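Local structure of metallo-beta-lactamase family protein (Staphylococcus aureus, 3R2U) at residues Y287-A292 and D361-Y366; L298-R303 and I339-D344. The protein probably acts as a metal-dependent hydrolase or related enzyme of the metallo-beta-lactamase superfamily and binds a ferric ion. All blocks are in the same frame, centred on the assembly; numbering follows the deposited sequence.

In the fold
Both interactions lie in the small alpha/beta region near the end of the modelled chain; the centre of each is about 26 Å from the centre of the chain. Their centres are about 10 Å apart. They share one parallel four-stranded sheet, ordered 317-318, 298-301, 339-342, 363-367, consistent with a rhodanese-like fold. Interaction 2 joins the two central strands. Interaction 1 joins the loop 287-292 to the edge strand 363-367. Along the chain the order is 287-292, 298-303, 339-344, 361-366, so interaction 1 brackets interaction 2. Backbone bonds from Ala364 to Ile339 and from Leu341 to Gly365 probably connect them. Residues of interaction 1 also touch a second subunit.

Interaction 1 of 2, residues Y287-A292 and D361-Y366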
loop_
_atom_site.group_PDB
_atom_site.type_symbol
_atom_site.label_atom_id
_atom_site.label_comp_id
_atom_site.label_asym_id
_atom_site.label_seq_id
_atom_site.Cartn_x
_atom_site.Cartn_y
_atom_site.Cartn_z
ATOM N N TYR A 287 6.577 15.441 -6.278
ATOM C CA TYR A 287 6.149 16.722 -5.769
ATOM C C TYR A 287 4.714 16.699 -5.307
ATOM O O TYR A 287 3.944 15.831 -5.692
ATOM C CB TYR A 287 6.371 17.833 -6.807
ATOM C CG TYR A 287 5.593 17.710 -8.095
ATOM C CD1 TYR A 287 6.046 16.904 -9.140
ATOM C CD2 TYR A 287 4.437 18.455 -8.298
ATOM C CE1 TYR A 287 5.336 16.828 -10.357
ATOM C CE2 TYR A 287 3.739 18.387 -9.477
ATOM C CZ TYR A 287 4.194 17.582 -10.508
ATOM O OH TYR A 287 3.490 17.535 -11.668
ATOM N N THR A 288 4.352 17.669 -4.485
ATOM C CA THR A 288 2.997 17.704 -3.959
ATOM C C THR A 288 2.011 18.328 -4.936
ATOM O O THR A 288 2.328 19.293 -5.645
ATOM C CB THR A 288 2.917 18.485 -2.625
ATOM O OG1 THR A 288 3.301 19.853 -2.834
ATOM C CG2 THR A 288 3.832 17.853 -1.570
ATOM N N VAL A 289 0.826 17.729 -4.988
ATOM C CA VAL A 289 -0.291 18.244 -5.756
ATOM C C VAL A 289 -1.454 18.369 -4.779
ATOM O O VAL A 289 -2.044 17.368 -4.328
ATOM C CB VAL A 289 -0.658 17.350 -6.906
ATOM C CG1 VAL A 289 -1.856 17.934 -7.633
ATOM C CG2 VAL A 289 0.548 17.197 -7.839
ATOM N N TYR A 290 -1.735 19.609 -4.418
ATOM C CA TYR A 290 -2.734 19.920 -3.443
ATOM C C TYR A 290 -3.933 20.644 -4.098
ATOM O O TYR A 290 -3.884 21.032 -5.276
ATOM C CB TYR A 290 -2.126 20.773 -2.307
ATOM C CG TYR A 290 -1.083 20.126 -1.374
ATOM C CD1 TYR A 290 -0.936 18.736 -1.250
ATOM C CD2 TYR A 290 -0.352 20.924 -0.494
ATOM C CE1 TYR A 290 0.011 18.173 -0.335
ATOM C CE2 TYR A 290 0.571 20.385 0.412
ATOM C CZ TYR A 290 0.753 19.018 0.500
ATOM O OH TYR A 290 1.671 18.530 1.428
ATOM N N PRO A 291 -5.017 20.820 -3.350
ATOM C CA PRO A 291 -6.187 21.469 -3.972
ATOM C C PRO A 291 -5.836 22.811 -4.555
ATOM O O PRO A 291 -5.047 23.542 -3.965
ATOM C CB PRO A 291 -7.159 21.640 -2.803
ATOM C CG PRO A 291 -6.791 20.521 -1.857
ATOM C CD PRO A 291 -5.322 20.292 -2.011
ATOM N N ALA A 292 -6.411 23.125 -5.702
ATOM C CA ALA A 292 -6.163 24.407 -6.340
ATOM C C ALA A 292 -7.468 25.158 -6.487
ATOM O O ALA A 292 -8.485 24.567 -6.764
ATOM C CB ALA A 292 -5.508 24.204 -7.701
ATOM N N ASP A 361 6.393 17.999 -15.266
ATOM C CA ASP A 361 6.469 18.142 -13.801
ATOM C C ASP A 361 5.646 19.323 -13.292
ATOM O O ASP A 361 5.825 19.748 -12.157
ATOM C CB ASP A 361 7.943 18.408 -13.377
ATOM C CG ASP A 361 8.866 17.212 -13.600
ATOM O OD1 ASP A 361 8.399 16.053 -13.735
ATOM O OD2 ASP A 361 10.086 17.437 -13.614
ATOM N N ASP A 362 4.743 19.844 -14.110
ATOM C CA ASP A 362 4.070 21.105 -13.785
ATOM C C ASP A 362 2.572 21.058 -13.424
ATOM O O ASP A 362 1.867 22.052 -13.608
ATOM C CB ASP A 362 4.317 22.096 -14.922
ATOM C CG ASP A 362 5.785 22.493 -15.039
ATOM O OD1 ASP A 362 6.518 22.351 -14.057
ATOM O OD2 ASP A 362 6.210 22.956 -16.117
ATOM N N ILE A 363 2.104 19.943 -12.878
ATOM C CA ILE A 363 0.718 19.873 -12.395
ATOM C C ILE A 363 0.660 20.879 -11.257
ATOM O O ILE A 363 1.482 20.845 -10.335
ATOM C CB ILE A 363 0.330 18.494 -11.907
ATOM C CG1 ILE A 363 0.334 17.513 -13.074
ATOM C CG2 ILE A 363 -1.064 18.497 -11.266
ATOM C CD1 ILE A 363 -0.651 17.854 -14.192
ATOM N N ALA A 364 -0.283 21.797 -11.350
ATOM C CA ALA A 364 -0.409 22.874 -10.374
ATOM C C ALA A 364 -1.329 22.563 -9.204
ATOM O O ALA A 364 -1.209 23.164 -8.148
ATOM C CB ALA A 364 -0.857 24.156 -11.068
ATOM N N GLY A 365 -2.231 21.619 -9.375
ATOM C CA GLY A 365 -3.154 21.285 -8.298
ATOM C C GLY A 365 -4.317 20.495 -8.824
ATOM O O GLY A 365 -4.318 20.112 -9.976
ATOM N N TYR A 366 -5.288 20.207 -7.964
ATOM C CA TYR A 366 -6.424 19.418 -8.373
ATOM C C TYR A 366 -7.723 19.958 -7.788
ATOM O O TYR A 366 -7.715 20.779 -6.873
ATOM C CB TYR A 366 -6.248 17.950 -7.967
ATOM C CG TYR A 366 -6.451 17.656 -6.480
ATOM C CD1 TYR A 366 -5.403 17.759 -5.585
ATOM C CD2 TYR A 366 -7.693 17.263 -5.987
ATOM C CE1 TYR A 366 -5.584 17.513 -4.225
ATOM C CE2 TYR A 366 -7.884 17.008 -4.632
ATOM C CZ TYR A 366 -6.820 17.150 -3.759
ATOM O OH TYR A 366 -6.988 16.898 -2.436
HETATM O O HOH W 1 1.237 21.096 -7.584
HETATM O O HOH W 2 -0.541 21.935 -5.458
#
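Tyr366 and Pro291 pack side by side at one end of this contact. Pro291 CD lies 3.6 Å from Tyr366 CE1. Pro291 CA sits over a face of the same ring, offset toward its rim, in a CH-pi contact. Val289 O meets the ring at its edge. The backbones join here in a single bridge. Tyr366 N donates to Tyr290 O at 3.1 Å, from above the carbonyl plane. Ala292 N donates to Tyr366 O at 2.9 Å.

Tyr287 holds the other end. Its CG sits between the backbone N and the carbonyl carbon (chi1 63°), and the ring reaches across to 361-366. Ile363 N donates to Tyr287 OH at 3.0 Å. Asp361 O lies over one face of the Tyr287 ring, 3.2 Å from Tyr287 CZ.

Between the two tyrosines, Val289 packs on Ile363 and Gly365. Val289 CG1 lies 3.8 Å from Ile363 CG2 and also touches Gly365 CA. Two waters bridge the backbones beside it, one from Thr288 O to Ile363 O, the other from Tyr290 N to Ala364 O.

Tyr366 OH forms a hydrogen bond with Asp67 OD2 of the second subunit, whose Ile63 packs on Pro291 and Tyr366. Within the chain, Tyr287 and Val289 rest on helix 345-356, while Ile363 packs on strand 339-342, the inner neighbour of edge strand 363-367.

Interaction 2 of 2, residues L298-R303 and I339-D344; sequences LTFDLR and INLIGD
Thr299 and Ile342 meet because the first turns CG2 anti to its N and the second turns CG1 anti to its carbonyl carbon (chi1 -68°). Thr299 CG2 then lies 3.7 Å from Ile342 CG1, and the two side chains cross at about a right angle. They belong to the central parallel strand pair of an alpha/beta sheet, consistent with a rhodanese-like fold.

Three backbone hydrogen bonds join the strands. Asn340 N donates to Leu298 O, Phe300 N to Asn340 O, and Ile342 N to Phe300 O at 2.8 Å. A fourth, Leu302 N to Ile342 O, continues just past the end of strand 298-301.

On the face of Phe300, Ile339 and Leu341, Phe300 CD2 touches Ile339 CG2 at 3.6 Å. Leu341 CD2 comes to the edge of the Phe300 ring. Beyond the strand, Leu302 CD1 meets Leu341 CB, and both residues pack on helix 345-356.

On the Thr299 face, a water links Thr299 OG1 to Asn340 ND2. These atoms also bond to Arg297 O and Asn294 O respectively.

Where strand 298-301 ends, Asp301 OD1 accepts from Arg303 N in an Asx turn. Arg303 also forms a salt bridge with the Asp301 carboxylate, which lies near the guanidinium plane: Arg303 NE donates to Asp301 OD1 at 3.0 Å, and Arg303 NH2 to Asp301 OD2 at 2.7 Å.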
loop_
_atom_site.group_PDB
_atom_site.type_symbol
_atom_site.label_atom_id
_atom_site.label_comp_id
_atom_site.label_asym_id
_atom_site.label_seq_id
_atom_site.Cartn_x
_atom_site.Cartn_y
_atom_site.Cartn_z
ATOM N N LEU A 298 -5.577 24.806 -18.102
ATOM C CA LEU A 298 -5.932 23.659 -18.891
ATOM C C LEU A 298 -6.176 22.597 -17.821
ATOM O O LEU A 298 -5.347 22.434 -16.917
ATOM C CB LEU A 298 -4.742 23.285 -19.760
ATOM C CG LEU A 298 -4.822 22.010 -20.587
ATOM C CD1 LEU A 298 -6.062 22.049 -21.470
ATOM C CD2 LEU A 298 -3.529 21.886 -21.400
ATOM N N THR A 299 -7.320 21.914 -17.887
ATOM C CA THR A 299 -7.702 20.940 -16.869
ATOM C C THR A 299 -8.136 19.582 -17.435
ATOM O O THR A 299 -8.976 19.529 -18.322
ATOM C CB THR A 299 -8.867 21.508 -16.036
ATOM O OG1 THR A 299 -8.474 22.747 -15.440
ATOM C CG2 THR A 299 -9.279 20.551 -14.971
ATOM N N PHE A 300 -7.598 18.493 -16.886
ATOM C CA PHE A 300 -7.938 17.138 -17.343
ATOM C C PHE A 300 -8.679 16.354 -16.257
ATOM O O PHE A 300 -8.257 16.310 -15.099
ATOM C CB PHE A 300 -6.681 16.371 -17.763
ATOM C CG PHE A 300 -5.974 16.977 -18.947
ATOM C CD1 PHE A 300 -6.529 16.894 -20.212
ATOM C CD2 PHE A 300 -4.772 17.642 -18.796
ATOM C CE1 PHE A 300 -5.902 17.466 -21.302
ATOM C CE2 PHE A 300 -4.124 18.202 -19.900
ATOM C CZ PHE A 300 -4.691 18.118 -21.140
ATOM N N ASP A 301 -9.792 15.747 -16.649
ATOM C CA ASP A 301 -10.643 14.994 -15.735
ATOM C C ASP A 301 -10.235 13.545 -15.907
ATOM O O ASP A 301 -10.349 12.978 -16.992
ATOM C CB ASP A 301 -12.110 15.239 -16.069
ATOM C CG ASP A 301 -13.084 14.604 -15.066
ATOM O OD1 ASP A 301 -12.813 13.525 -14.500
ATOM O OD2 ASP A 301 -14.161 15.193 -14.869
ATOM N N LEU A 302 -9.737 12.979 -14.819
ATOM C CA LEU A 302 -9.176 11.625 -14.794
ATOM C C LEU A 302 -10.161 10.505 -14.624
ATOM O O LEU A 302 -9.756 9.338 -14.628
ATOM C CB LEU A 302 -8.169 11.528 -13.644
ATOM C CG LEU A 302 -7.020 12.523 -13.715
ATOM C CD1 LEU A 302 -6.215 12.457 -12.439
ATOM C CD2 LEU A 302 -6.140 12.258 -14.921
ATOM N N ARG A 303 -11.450 10.828 -14.470
ATOM C CA ARG A 303 -12.450 9.789 -14.248
ATOM C C ARG A 303 -12.766 9.008 -15.526
ATOM O O ARG A 303 -12.318 9.359 -16.613
ATOM C CB ARG A 303 -13.740 10.399 -13.675
ATOM C CG ARG A 303 -13.574 11.068 -12.307
ATOM C CD ARG A 303 -14.857 11.745 -11.909
ATOM N NE ARG A 303 -15.171 12.778 -12.887
ATOM C CZ ARG A 303 -16.396 13.204 -13.177
ATOM N NH1 ARG A 303 -17.454 12.697 -12.570
ATOM N NH2 ARG A 303 -16.558 14.131 -14.103
ATOM N N ILE A 339 -0.965 22.759 -15.394
ATOM C CA ILE A 339 -2.239 22.093 -15.615
ATOM C C ILE A 339 -2.893 21.629 -14.326
ATOM O O ILE A 339 -2.199 21.302 -13.371
ATOM C CB ILE A 339 -1.935 20.879 -16.529
ATOM C CG1 ILE A 339 -1.574 21.394 -17.919
ATOM C CG2 ILE A 339 -3.059 19.869 -16.555
ATOM C CD1 ILE A 339 -0.869 20.397 -18.804
ATOM N N ASN A 340 -4.227 21.662 -14.275
ATOM C CA ASN A 340 -4.978 21.096 -13.151
ATOM C C ASN A 340 -5.547 19.730 -13.535
ATOM O O ASN A 340 -5.829 19.467 -14.708
ATOM C CB ASN A 340 -6.164 21.970 -12.752
ATOM C CG ASN A 340 -5.767 23.245 -12.043
ATOM O OD1 ASN A 340 -4.667 23.381 -11.529
ATOM N ND2 ASN A 340 -6.693 24.170 -11.977
ATOM N N LEU A 341 -5.724 18.881 -12.534
ATOM C CA LEU A 341 -6.330 17.596 -12.708
ATOM C C LEU A 341 -7.579 17.513 -11.845
ATOM O O LEU A 341 -7.649 18.136 -10.784
ATOM C CB LEU A 341 -5.366 16.484 -12.305
ATOM C CG LEU A 341 -4.082 16.385 -13.084
ATOM C CD1 LEU A 341 -3.187 15.251 -12.515
ATOM C CD2 LEU A 341 -4.403 16.208 -14.611
ATOM N N ILE A 342 -8.576 16.774 -12.328
ATOM C CA ILE A 342 -9.806 16.550 -11.590
ATOM C C ILE A 342 -9.858 15.087 -11.168
ATOM O O ILE A 342 -9.737 14.159 -11.986
ATOM C CB ILE A 342 -11.061 16.941 -12.389
ATOM C CG1 ILE A 342 -11.096 18.464 -12.575
ATOM C CG2 ILE A 342 -12.348 16.453 -11.645
ATOM C CD1 ILE A 342 -12.216 18.952 -13.359
ATOM N N GLY A 343 -10.006 14.874 -9.873
ATOM C CA GLY A 343 -10.100 13.523 -9.318
ATOM C C GLY A 343 -9.840 13.560 -7.832
ATOM O O GLY A 343 -9.605 14.629 -7.266
ATOM N N ASP A 344 -9.888 12.397 -7.189
ATOM C CA ASP A 344 -9.575 12.330 -5.764
ATOM C C ASP A 344 -8.049 12.384 -5.584
ATOM O O ASP A 344 -7.288 12.064 -6.501
ATOM C CB ASP A 344 -10.203 11.082 -5.116
ATOM C CG ASP A 344 -9.615 9.787 -5.640
ATOM O OD1 ASP A 344 -10.298 9.122 -6.441
ATOM O OD2 ASP A 344 -8.454 9.460 -5.294
HETATM O O HOH W 3 -9.280 23.757 -13.118
#